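Local coordinates for uncharacterized ATP-binding protein MJECL15 (Methanocaldococcus jannaschii, PDB 3H92) that is of unknown function but probably binds ATP through another part of the protein, the domain present here belonging to a helix-turn-helix clan, at residues 19-24 against 35-40; 42-47 against 86-91. All coordinates share one frame; numbering follows the deposited sequence.

In the fold
Both contacts pack helix 33-45 against another helix, each on a different portion of its length. Interaction 1 sets its first turns against helix 8-27 deep in the domain, with methyl groups alone meeting across the gap. Interaction 2 sets its last turn against the C-terminal helix 82-91 and is only partly buried: an apolar inner side gives way outward to two lysines and a bridging water. The centres lie about 13 Å apart, and the two contacts meet where L40 O packs on I88 CG2 and L21 CD1 on the selenomethionine methyl CE of M91. Helices 8-27, 33-45 and 82-91 thus pack as one cluster.

Interaction 1: 19-24 against 35-40; sequences ELLEKV and EVLEAL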
loop_
_atom_site.group_PDB
_atom_site.type_symbol
_atom_site.label_atom_id
_atom_site.label_comp_id
_atom_site.label_asym_id
_atom_site.label_seq_id
_atom_site.Cartn_x
_atom_site.Cartn_y
_atom_site.Cartn_z
ATOM N N GLU A 19 -7.321 6.044 6.437
ATOM C CA GLU A 19 -7.809 5.276 7.560
ATOM C C GLU A 19 -6.855 4.156 7.929
ATOM O O GLU A 19 -6.552 3.940 9.118
ATOM C CB GLU A 19 -9.219 4.703 7.320
ATOM C CG GLU A 19 -9.823 4.199 8.672
ATOM C CD GLU A 19 -11.277 3.736 8.638
ATOM O OE1 GLU A 19 -11.738 3.293 9.729
ATOM O OE2 GLU A 19 -11.941 3.808 7.563
ATOM N N LEU A 20 -6.375 3.452 6.913
ATOM C CA LEU A 20 -5.441 2.354 7.091
ATOM C C LEU A 20 -4.178 2.890 7.751
ATOM O O LEU A 20 -3.644 2.287 8.677
ATOM C CB LEU A 20 -5.050 1.750 5.728
ATOM C CG LEU A 20 -4.658 0.264 5.633
ATOM C CD1 LEU A 20 -3.462 0.072 4.734
ATOM C CD2 LEU A 20 -4.425 -0.347 7.006
ATOM N N LEU A 21 -3.698 4.019 7.261
ATOM C CA LEU A 21 -2.486 4.578 7.832
ATOM C C LEU A 21 -2.649 4.970 9.328
ATOM O O LEU A 21 -1.700 4.754 10.137
ATOM C CB LEU A 21 -1.975 5.751 6.991
ATOM C CG LEU A 21 -1.224 5.385 5.690
ATOM C CD1 LEU A 21 -0.865 6.627 4.925
ATOM C CD2 LEU A 21 0.009 4.575 5.986
ATOM N N GLU A 22 -3.833 5.504 9.703
ATOM C CA GLU A 22 -4.147 5.815 11.126
ATOM C C GLU A 22 -4.121 4.526 11.972
ATOM O O GLU A 22 -3.484 4.473 13.031
ATOM C CB GLU A 22 -5.494 6.545 11.322
ATOM C CG GLU A 22 -5.977 6.483 12.812
ATOM C CD GLU A 22 -7.482 6.805 13.078
ATOM O OE1 GLU A 22 -8.156 5.991 13.797
ATOM O OE2 GLU A 22 -7.956 7.873 12.603
ATOM N N LYS A 23 -4.787 3.491 11.463
ATOM C CA LYS A 23 -4.828 2.210 12.139
ATOM C C LYS A 23 -3.411 1.695 12.395
ATOM O O LYS A 23 -3.096 1.201 13.478
ATOM C CB LYS A 23 -5.670 1.214 11.303
ATOM C CG LYS A 23 -7.204 1.300 11.528
ATOM C CD LYS A 23 -7.552 1.172 13.065
ATOM C CE LYS A 23 -9.012 0.664 13.408
ATOM N NZ LYS A 23 -9.111 -0.146 14.686
ATOM N N VAL A 24 -2.559 1.850 11.392
ATOM C CA VAL A 24 -1.217 1.312 11.457
ATOM C C VAL A 24 -0.351 2.077 12.454
ATOM O O VAL A 24 0.471 1.461 13.177
ATOM C CB VAL A 24 -0.559 1.266 10.053
ATOM C CG1 VAL A 24 0.900 0.935 10.160
ATOM C CG2 VAL A 24 -1.264 0.232 9.198
ATOM N N GLU A 35 7.721 1.888 8.216
ATOM C CA GLU A 35 8.048 0.825 7.250
ATOM C C GLU A 35 6.939 0.621 6.246
ATOM O O GLU A 35 7.208 0.276 5.104
ATOM C CB GLU A 35 8.164 -0.521 7.940
ATOM C CG GLU A 35 9.420 -0.804 8.705
ATOM C CD GLU A 35 9.353 -2.219 9.339
ATOM O OE1 GLU A 35 8.527 -2.428 10.297
ATOM O OE2 GLU A 35 10.122 -3.121 8.876
ATOM N N VAL A 36 5.694 0.758 6.703
ATOM C CA VAL A 36 4.571 0.848 5.785
ATOM C C VAL A 36 4.742 2.042 4.864
ATOM O O VAL A 36 4.615 1.849 3.663
ATOM C CB VAL A 36 3.200 0.847 6.512
ATOM C CG1 VAL A 36 2.058 1.180 5.550
ATOM C CG2 VAL A 36 2.982 -0.507 7.163
ATOM N N LEU A 37 5.097 3.231 5.381
ATOM C CA LEU A 37 5.305 4.413 4.492
ATOM C C LEU A 37 6.359 4.118 3.486
ATOM O O LEU A 37 6.194 4.439 2.308
ATOM C CB LEU A 37 5.744 5.715 5.176
ATOM C CG LEU A 37 4.784 6.699 5.842
ATOM C CD1 LEU A 37 5.566 7.989 6.279
ATOM C CD2 LEU A 37 3.528 7.022 4.994
ATOM N N GLU A 38 7.476 3.571 3.956
ATOM C CA GLU A 38 8.623 3.369 3.070
ATOM C C GLU A 38 8.268 2.352 1.991
ATOM O O GLU A 38 8.527 2.604 0.810
ATOM C CB GLU A 38 9.912 3.019 3.818
ATOM C CG GLU A 38 10.643 4.266 4.410
ATOM C CD GLU A 38 10.631 5.526 3.455
ATOM O OE1 GLU A 38 11.179 5.424 2.324
ATOM O OE2 GLU A 38 10.032 6.598 3.821
ATOM N N ALA A 39 7.570 1.286 2.378
ATOM C CA ALA A 39 6.990 0.352 1.407
ATOM C C ALA A 39 6.178 1.077 0.338
ATOM O O ALA A 39 6.495 0.995 -0.814
ATOM C CB ALA A 39 6.153 -0.687 2.096
ATOM N N LEU A 40 5.139 1.794 0.726
ATOM C CA LEU A 40 4.210 2.361 -0.245
ATOM C C LEU A 40 4.863 3.389 -1.130
ATOM O O LEU A 40 4.482 3.577 -2.294
ATOM C CB LEU A 40 3.001 2.982 0.486
ATOM C CG LEU A 40 2.066 1.915 1.115
ATOM C CD1 LEU A 40 0.926 2.523 1.878
ATOM C CD2 LEU A 40 1.499 1.035 0.052
#
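L21 and V24 of segment 19-24 (helix 8-27) face V36 and L37 of segment 35-40 (helix 33-45) across two roughly antiparallel segments, whose directions make an angle of 145° and whose axes come no closer than 11.3 Å. Such a wide spacing keeps the backbones well apart, V24 CA and V36 CA being the nearest pair at 8.1 Å, and the gap is bridged by the ends of branched side chains. The two methyls of V36 divide the work: V36 CG1 meets L21 CD2 at 4.0 Å, while V36 CG2 meets V24 CG1 at 3.9 Å. V24 and V36 share a rotamer, each with CG1 opposite the backbone N (chi1 170°), but unlike branches touch, CG1 of V24 against CG2 of V36. L21 starts out along the flank of its helix rather than straight across. With chi2 at 176° its CD1 continues the line of the chain, and CD2 is the branch that turns toward the partner helix. Besides V36, this methyl has a second, looser neighbour, L21 CD2 lying 4.4 Å from L37 CD2. L37 likewise leaves its helix along the flank and brings only its tip inward, closing the outer side of the contact. The interface between the segments is therefore entirely apolar, made of separate methyl-to-methyl contacts. Helix 56-64 packs beside both segments, F61 touching L20 and V24 and L62 touching L40. I31, from the loop joining helices 8-27 and 33-45, packs on V36, and I67, just before strand 68-71, rests on L20, so the contact sits within a three-helix core next to the sheet.

Interaction 2: 42-47 against 86-91; sequences LFKDNY and NAIKRM
K44 and I88 lie obliquely over one another, the aliphatic part of the lysine resting on the branch methyl of the isoleucine, with K44 CG 3.9 Å from I88 CG2. I88 spreads its two branches over different neighbours. CG2, opposite the backbone N, takes K44, whereas the extended CG1 arm carries I88 CD1 inward to F43 CB at 4.4 Å. F43 thus offers its CB to the isoleucine, while its ring leads away toward L49, I54, L77 and P79. Beyond CG the K44 chain bends at chi3 (57°), bringing NZ round toward the end of helix 82-91. There K44 NZ stands 4.2 Å from K89 O, and a water fills the step between them: it accepts from K44 NZ at 2.8 Å and donates to K89 O at 2.7 Å. The ammonium group therefore reaches a main-chain carbonyl of the last helical turn, where the helix dipole would probably make a positive charge welcome. K89 sends its own side chain the other way, to a cation-pi contact with W85, so the two ammonium groups are kept apart. The backbones come nearest at K44 CA and K89 CA, 5.5 Å from each other. W85 also donates from NE1 to F43 O and meets the Y47 ring edge-to-face. Here the weakly bonded last turn of helix 33-45 packs on the C-terminal helix, an apolar inner side bordered by lysines and a water, within a small domain whose helices and three-stranded antiparallel sheet are consistent with the winged-helix branch of the helix-turn-helix clan.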
loop_
_atom_site.group_PDB
_atom_site.type_symbol
_atom_site.label_atom_id
_atom_site.label_comp_id
_atom_site.label_asym_id
_atom_site.label_seq_id
_atom_site.Cartn_x
_atom_site.Cartn_y
_atom_site.Cartn_z
ATOM N N LEU A 42 7.645 3.263 -2.458
ATOM C CA LEU A 42 8.314 2.609 -3.600
ATOM C C LEU A 42 7.475 2.687 -4.866
ATOM O O LEU A 42 7.982 2.611 -5.986
ATOM C CB LEU A 42 8.581 1.140 -3.304
ATOM C CG LEU A 42 9.619 0.863 -2.241
ATOM C CD1 LEU A 42 9.839 -0.664 -2.147
ATOM C CD2 LEU A 42 10.956 1.645 -2.519
ATOM N N PHE A 43 6.181 2.757 -4.656
ATOM C CA PHE A 43 5.235 2.661 -5.744
ATOM C C PHE A 43 5.030 3.984 -6.415
ATOM O O PHE A 43 4.383 4.035 -7.441
ATOM C CB PHE A 43 3.899 2.094 -5.249
ATOM C CG PHE A 43 3.963 0.650 -4.960
ATOM C CD1 PHE A 43 3.881 -0.263 -5.970
ATOM C CD2 PHE A 43 4.147 0.197 -3.690
ATOM C CE1 PHE A 43 3.963 -1.594 -5.705
ATOM C CE2 PHE A 43 4.265 -1.139 -3.448
ATOM C CZ PHE A 43 4.162 -2.028 -4.472
ATOM N N LYS A 44 5.589 5.051 -5.881
ATOM C CA LYS A 44 5.463 6.346 -6.566
ATOM C C LYS A 44 6.389 6.369 -7.751
ATOM O O LYS A 44 6.199 7.143 -8.690
ATOM C CB LYS A 44 5.848 7.505 -5.650
ATOM C CG LYS A 44 4.993 7.723 -4.436
ATOM C CD LYS A 44 5.610 8.792 -3.531
ATOM C CE LYS A 44 5.820 10.134 -4.261
ATOM N NZ LYS A 44 5.803 11.316 -3.334
ATOM N N ASP A 45 7.448 5.571 -7.687
ATOM C CA ASP A 45 8.427 5.586 -8.729
ATOM C C ASP A 45 8.196 4.461 -9.667
ATOM O O ASP A 45 8.573 4.543 -10.802
ATOM C CB ASP A 45 9.824 5.413 -8.154
ATOM C CG ASP A 45 10.311 6.629 -7.399
ATOM O OD1 ASP A 45 10.137 7.777 -7.894
ATOM O OD2 ASP A 45 10.900 6.408 -6.316
ATOM N N ASN A 46 7.648 3.382 -9.166
ATOM C CA ASN A 46 7.452 2.194 -9.973
ATOM C C ASN A 46 6.157 1.539 -9.642
ATOM O O ASN A 46 6.034 0.999 -8.550
ATOM C CB ASN A 46 8.530 1.177 -9.646
ATOM C CG ASN A 46 9.849 1.552 -10.209
ATOM O OD1 ASN A 46 10.052 1.465 -11.408
ATOM N ND2 ASN A 46 10.760 1.982 -9.353
ATOM N N TYR A 47 5.263 1.472 -10.622
ATOM C CA TYR A 47 3.902 0.927 -10.451
ATOM C C TYR A 47 3.835 -0.517 -10.059
ATOM O O TYR A 47 2.977 -0.912 -9.304
ATOM C CB TYR A 47 3.178 1.081 -11.764
ATOM C CG TYR A 47 1.800 0.504 -11.816
ATOM C CD1 TYR A 47 0.768 1.105 -11.174
ATOM C CD2 TYR A 47 1.533 -0.610 -12.570
ATOM C CE1 TYR A 47 -0.519 0.640 -11.279
ATOM C CE2 TYR A 47 0.230 -1.118 -12.662
ATOM C CZ TYR A 47 -0.775 -0.466 -12.003
ATOM O OH TYR A 47 -2.034 -0.936 -12.076
ATOM N N ASN A 86 -3.132 6.349 -7.327
ATOM C CA ASN A 86 -3.144 7.780 -7.286
ATOM C C ASN A 86 -3.232 8.343 -5.888
ATOM O O ASN A 86 -2.773 9.445 -5.680
ATOM C CB ASN A 86 -4.246 8.306 -8.147
ATOM C CG ASN A 86 -3.990 8.055 -9.638
ATOM O OD1 ASN A 86 -4.830 7.449 -10.321
ATOM N ND2 ASN A 86 -2.826 8.518 -10.155
ATOM N N ALA A 87 -3.826 7.612 -4.938
ATOM C CA ALA A 87 -3.907 8.049 -3.545
ATOM C C ALA A 87 -2.511 8.000 -2.924
ATOM O O ALA A 87 -2.132 8.899 -2.239
ATOM C CB ALA A 87 -4.852 7.197 -2.782
ATOM N N ILE A 88 -1.724 6.978 -3.229
ATOM C CA ILE A 88 -0.298 6.916 -2.862
ATOM C C ILE A 88 0.522 8.103 -3.366
ATOM O O ILE A 88 1.278 8.785 -2.644
ATOM C CB ILE A 88 0.329 5.641 -3.416
ATOM C CG1 ILE A 88 -0.205 4.401 -2.677
ATOM C CG2 ILE A 88 1.890 5.664 -3.296
ATOM C CD1 ILE A 88 0.027 3.059 -3.471
ATOM N N LYS A 89 0.413 8.357 -4.634
ATOM C CA LYS A 89 1.173 9.423 -5.196
ATOM C C LYS A 89 0.837 10.707 -4.501
ATOM O O LYS A 89 1.719 11.467 -4.111
ATOM C CB LYS A 89 0.904 9.485 -6.695
ATOM C CG LYS A 89 1.506 8.247 -7.398
ATOM C CD LYS A 89 1.686 8.462 -8.921
ATOM C CE LYS A 89 0.358 8.328 -9.668
ATOM N NZ LYS A 89 0.521 8.600 -11.146
ATOM N N ARG A 90 -0.445 10.944 -4.316
ATOM C CA ARG A 90 -0.898 12.159 -3.701
ATOM C C ARG A 90 -0.587 12.266 -2.210
ATOM O O ARG A 90 -0.371 13.393 -1.713
ATOM C CB ARG A 90 -2.400 12.239 -3.873
ATOM C CG ARG A 90 -3.073 13.546 -3.499
ATOM C CD ARG A 90 -4.477 13.643 -4.180
ATOM N NE ARG A 90 -4.968 12.301 -4.578
ATOM C CZ ARG A 90 -5.132 11.823 -5.839
ATOM N NH1 ARG A 90 -4.907 12.572 -6.961
ATOM N NH2 ARG A 90 -5.558 10.555 -5.964
HETATM N N MSE A 91 -0.594 11.139 -1.485
HETATM C CA MSE A 91 -0.428 11.209 -0.034
HETATM C C MSE A 91 0.995 10.977 0.497
HETATM O O MSE A 91 1.356 11.441 1.588
HETATM C CB MSE A 91 -1.338 10.214 0.591
HETATM C CG MSE A 91 -2.742 10.738 0.562
HETATM SE SE MSE A 91 -3.842 9.349 1.285
HETATM C CE MSE A 91 -3.294 9.549 3.180
HETATM O O HOH W 1 3.933 12.558 -5.080
#